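PDB 1IXK: methyltransferase from Pyrococcus horikoshii, which probably transfers a methyl group from S-adenosyl-L-methionine to carbon 5 of cytidine in RNA. Local coordinates for residues R45-N50 and E78-T83. Numbering follows the deposited sequence.
Sequences RCFRVN and EGFCLT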
ATOM      1  N   ARG A  45       4.352  -1.422 -15.997  1.00 20.58           N
ATOM      2  CA  ARG A  45       3.181  -0.564 -15.873  1.00 20.18           C
ATOM      3  C   ARG A  45       1.997  -1.498 -15.632  1.00 18.04           C
ATOM      4  O   ARG A  45       1.758  -2.418 -16.414  1.00 17.28           O
ATOM      5  CB  ARG A  45       2.976   0.254 -17.155  1.00 22.82           C
ATOM      6  CG  ARG A  45       1.784   1.195 -17.107  1.00 26.28           C
ATOM      7  CD  ARG A  45       1.766   2.186 -18.268  1.00 32.06           C
ATOM      8  NE  ARG A  45       2.816   3.197 -18.161  1.00 36.64           N
ATOM      9  CZ  ARG A  45       4.072   3.029 -18.570  1.00 39.38           C
ATOM     10  NH1 ARG A  45       4.451   1.885 -19.129  1.00 40.60           N
ATOM     11  NH2 ARG A  45       4.955   4.008 -18.410  1.00 39.58           N
ATOM     12  N   CYS A  46       1.269  -1.280 -14.540  1.00 17.23           N
ATOM     13  CA  CYS A  46       0.131  -2.135 -14.215  1.00 15.54           C
ATOM     14  C   CYS A  46      -1.173  -1.348 -14.166  1.00 15.17           C
ATOM     15  O   CYS A  46      -1.174  -0.125 -14.002  1.00 13.38           O
ATOM     16  CB  CYS A  46       0.353  -2.828 -12.866  1.00 17.04           C
ATOM     17  SG  CYS A  46       1.989  -3.598 -12.628  1.00 21.60           S
ATOM     18  N   PHE A  47      -2.292  -2.051 -14.311  1.00 14.92           N
ATOM     19  CA  PHE A  47      -3.583  -1.380 -14.266  1.00 14.55           C
ATOM     20  C   PHE A  47      -4.611  -2.211 -13.521  1.00 13.45           C
ATOM     21  O   PHE A  47      -4.468  -3.422 -13.380  1.00 12.18           O
ATOM     22  CB  PHE A  47      -4.080  -1.074 -15.690  1.00 16.39           C
ATOM     23  CG  PHE A  47      -4.367  -2.300 -16.515  1.00 18.52           C
ATOM     24  CD1 PHE A  47      -5.580  -2.974 -16.391  1.00 17.89           C
ATOM     25  CD2 PHE A  47      -3.411  -2.800 -17.392  1.00 18.43           C
ATOM     26  CE1 PHE A  47      -5.834  -4.127 -17.127  1.00 19.91           C
ATOM     27  CE2 PHE A  47      -3.657  -3.959 -18.136  1.00 19.93           C
ATOM     28  CZ  PHE A  47      -4.869  -4.623 -18.002  1.00 18.07           C
ATOM     29  N   ARG A  48      -5.655  -1.536 -13.060  1.00 12.89           N
ATOM     30  CA  ARG A  48      -6.737  -2.163 -12.324  1.00 14.88           C
ATOM     31  C   ARG A  48      -8.025  -1.951 -13.103  1.00 13.72           C
ATOM     32  O   ARG A  48      -8.315  -0.842 -13.537  1.00 14.81           O
ATOM     33  CB  ARG A  48      -6.857  -1.509 -10.949  1.00 15.38           C
ATOM     34  CG  ARG A  48      -8.040  -1.958 -10.114  1.00 19.38           C
ATOM     35  CD  ARG A  48      -8.216  -1.014  -8.934  1.00 15.48           C
ATOM     36  NE  ARG A  48      -9.110   0.101  -9.228  1.00 16.89           N
ATOM     37  CZ  ARG A  48      -8.918   1.351  -8.817  1.00 16.15           C
ATOM     38  NH1 ARG A  48      -9.800   2.289  -9.126  1.00 16.65           N
ATOM     39  NH2 ARG A  48      -7.831   1.677  -8.124  1.00 14.97           N
ATOM     40  N   VAL A  49      -8.791  -3.016 -13.293  1.00 14.70           N
ATOM     41  CA  VAL A  49     -10.058  -2.899 -14.009  1.00 14.03           C
ATOM     42  C   VAL A  49     -11.074  -2.239 -13.080  1.00 15.45           C
ATOM     43  O   VAL A  49     -11.226  -2.657 -11.930  1.00 13.48           O
ATOM     44  CB  VAL A  49     -10.611  -4.280 -14.404  1.00 14.34           C
ATOM     45  CG1 VAL A  49     -11.972  -4.117 -15.065  1.00 16.05           C
ATOM     46  CG2 VAL A  49      -9.631  -4.995 -15.333  1.00 15.88           C
ATOM     47  N   ASN A  50     -11.762  -1.213 -13.571  1.00 15.28           N
ATOM     48  CA  ASN A  50     -12.774  -0.543 -12.765  1.00 16.12           C
ATOM     49  C   ASN A  50     -14.085  -1.295 -12.951  1.00 16.76           C
ATOM     50  O   ASN A  50     -14.830  -1.060 -13.908  1.00 14.42           O
ATOM     51  CB  ASN A  50     -12.930   0.919 -13.187  1.00 16.38           C
ATOM     52  CG  ASN A  50     -14.048   1.620 -12.441  1.00 16.40           C
ATOM     53  OD1 ASN A  50     -14.506   1.146 -11.401  1.00 15.74           O
ATOM     54  ND2 ASN A  50     -14.487   2.755 -12.963  1.00 14.44           N
ATOM     55  N   GLU A  78      -8.592  -7.893  -9.989  1.00 16.02           N
ATOM     56  CA  GLU A  78      -8.808  -6.839 -10.981  1.00 15.90           C
ATOM     57  C   GLU A  78      -7.506  -6.233 -11.515  1.00 14.87           C
ATOM     58  O   GLU A  78      -7.537  -5.392 -12.414  1.00 14.57           O
ATOM     59  CB  GLU A  78      -9.646  -5.701 -10.377  1.00 16.84           C
ATOM     60  CG  GLU A  78     -11.063  -6.061  -9.912  1.00 17.43           C
ATOM     61  CD  GLU A  78     -11.108  -6.768  -8.568  1.00 19.04           C
ATOM     62  OE1 GLU A  78     -10.112  -6.716  -7.812  1.00 17.61           O
ATOM     63  OE2 GLU A  78     -12.158  -7.368  -8.257  1.00 23.93           O
ATOM     64  N   GLY A  79      -6.367  -6.655 -10.971  1.00 15.00           N
ATOM     65  CA  GLY A  79      -5.095  -6.090 -11.390  1.00 13.24           C
ATOM     66  C   GLY A  79      -4.266  -6.903 -12.370  1.00 14.06           C
ATOM     67  O   GLY A  79      -4.197  -8.125 -12.280  1.00 12.87           O
ATOM     68  N   PHE A  80      -3.619  -6.205 -13.299  1.00 13.50           N
ATOM     69  CA  PHE A  80      -2.782  -6.840 -14.310  1.00 14.40           C
ATOM     70  C   PHE A  80      -1.574  -5.955 -14.588  1.00 15.08           C
ATOM     71  O   PHE A  80      -1.656  -4.734 -14.459  1.00 16.60           O
ATOM     72  CB  PHE A  80      -3.578  -7.010 -15.611  1.00 15.23           C
ATOM     73  CG  PHE A  80      -4.812  -7.846 -15.462  1.00 14.41           C
ATOM     74  CD1 PHE A  80      -4.771  -9.215 -15.695  1.00 16.41           C
ATOM     75  CD2 PHE A  80      -6.019  -7.264 -15.079  1.00 14.88           C
ATOM     76  CE1 PHE A  80      -5.917  -9.995 -15.550  1.00 15.73           C
ATOM     77  CE2 PHE A  80      -7.167  -8.034 -14.928  1.00 14.86           C
ATOM     78  CZ  PHE A  80      -7.119  -9.400 -15.163  1.00 15.00           C
ATOM     79  N   CYS A  81      -0.456  -6.570 -14.962  1.00 15.44           N
ATOM     80  CA  CYS A  81       0.740  -5.812 -15.297  1.00 16.99           C
ATOM     81  C   CYS A  81       1.094  -6.113 -16.755  1.00 17.01           C
ATOM     82  O   CYS A  81       1.129  -7.269 -17.185  1.00 14.45           O
ATOM     83  CB  CYS A  81       1.900  -6.156 -14.356  1.00 19.94           C
ATOM     84  SG  CYS A  81       1.644  -5.606 -12.625  1.00 23.69           S
ATOM     85  N   LEU A  82       1.331  -5.054 -17.513  1.00 17.32           N
ATOM     86  CA  LEU A  82       1.638  -5.166 -18.935  1.00 18.55           C
ATOM     87  C   LEU A  82       2.931  -5.881 -19.311  1.00 19.53           C
ATOM     88  O   LEU A  82       3.979  -5.668 -18.698  1.00 18.20           O
ATOM     89  CB  LEU A  82       1.632  -3.771 -19.551  1.00 17.63           C
ATOM     90  CG  LEU A  82       0.256  -3.118 -19.591  1.00 18.74           C
ATOM     91  CD1 LEU A  82       0.392  -1.607 -19.696  1.00 17.76           C
ATOM     92  CD2 LEU A  82      -0.526  -3.694 -20.775  1.00 18.45           C
ATOM     93  N   THR A  83       2.835  -6.733 -20.330  1.00 21.57           N
ATOM     94  CA  THR A  83       3.974  -7.475 -20.855  1.00 21.55           C
ATOM     95  C   THR A  83       4.147  -7.062 -22.314  1.00 23.45           C
ATOM     96  O   THR A  83       5.210  -7.250 -22.905  1.00 22.96           O
ATOM     97  CB  THR A  83       3.754  -8.996 -20.772  1.00 21.86           C
ATOM     98  OG1 THR A  83       2.523  -9.343 -21.414  1.00 21.15           O
ATOM     99  CG2 THR A  83       3.708  -9.439 -19.318  1.00 23.35           C
TER
HETATM  100  O   HOH W   1       5.014  -3.134 -18.300  1.00 33.46           O
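Cys46 and Cys81 face each other as a non-hydrogen-bonded pair across the two central antiparallel strands, 46-49 and 79-82, of the four-stranded sheet in the N-terminal, RsmF-type domain. Backbone bonds fix the register: Phe47 and Phe80 exchange a reciprocal N-H to O pair, Leu82 N reaches Arg45 O at 2.9 Å, and Val49 N donates to Glu78 O. One water extends the pairing, accepting from Arg45 N and donating to Leu82 O. The apolar contacts lie on the Phe47 and Phe80 side, which helix 56-65 covers. Phe80 CB sits over one face of the Phe47 ring, 3.6 Å from Phe47 CZ; the two rings, 28° from parallel, are slid apart and barely overlap. Leu82 CD2 meets the Phe47 edge at CE2, and Val49 CG2 packs 3.9 Å from Phe80 CE2. An alanine in place of Phe47 would probably leave Phe80 CB and Leu82 CD2 without their aromatic partner and open a gap next to Leu63 of helix 56-65. On the opposite face, Arg48 NH2 hydrogen-bonds to Gly131 O, in the predicted S-adenosyl-L-methionine site, and to Gln103 OE1. On that same face, the disulfide joins Cys46 SG to Cys81 SG at 2.0 Å, its C-S-S-C torsion 93°.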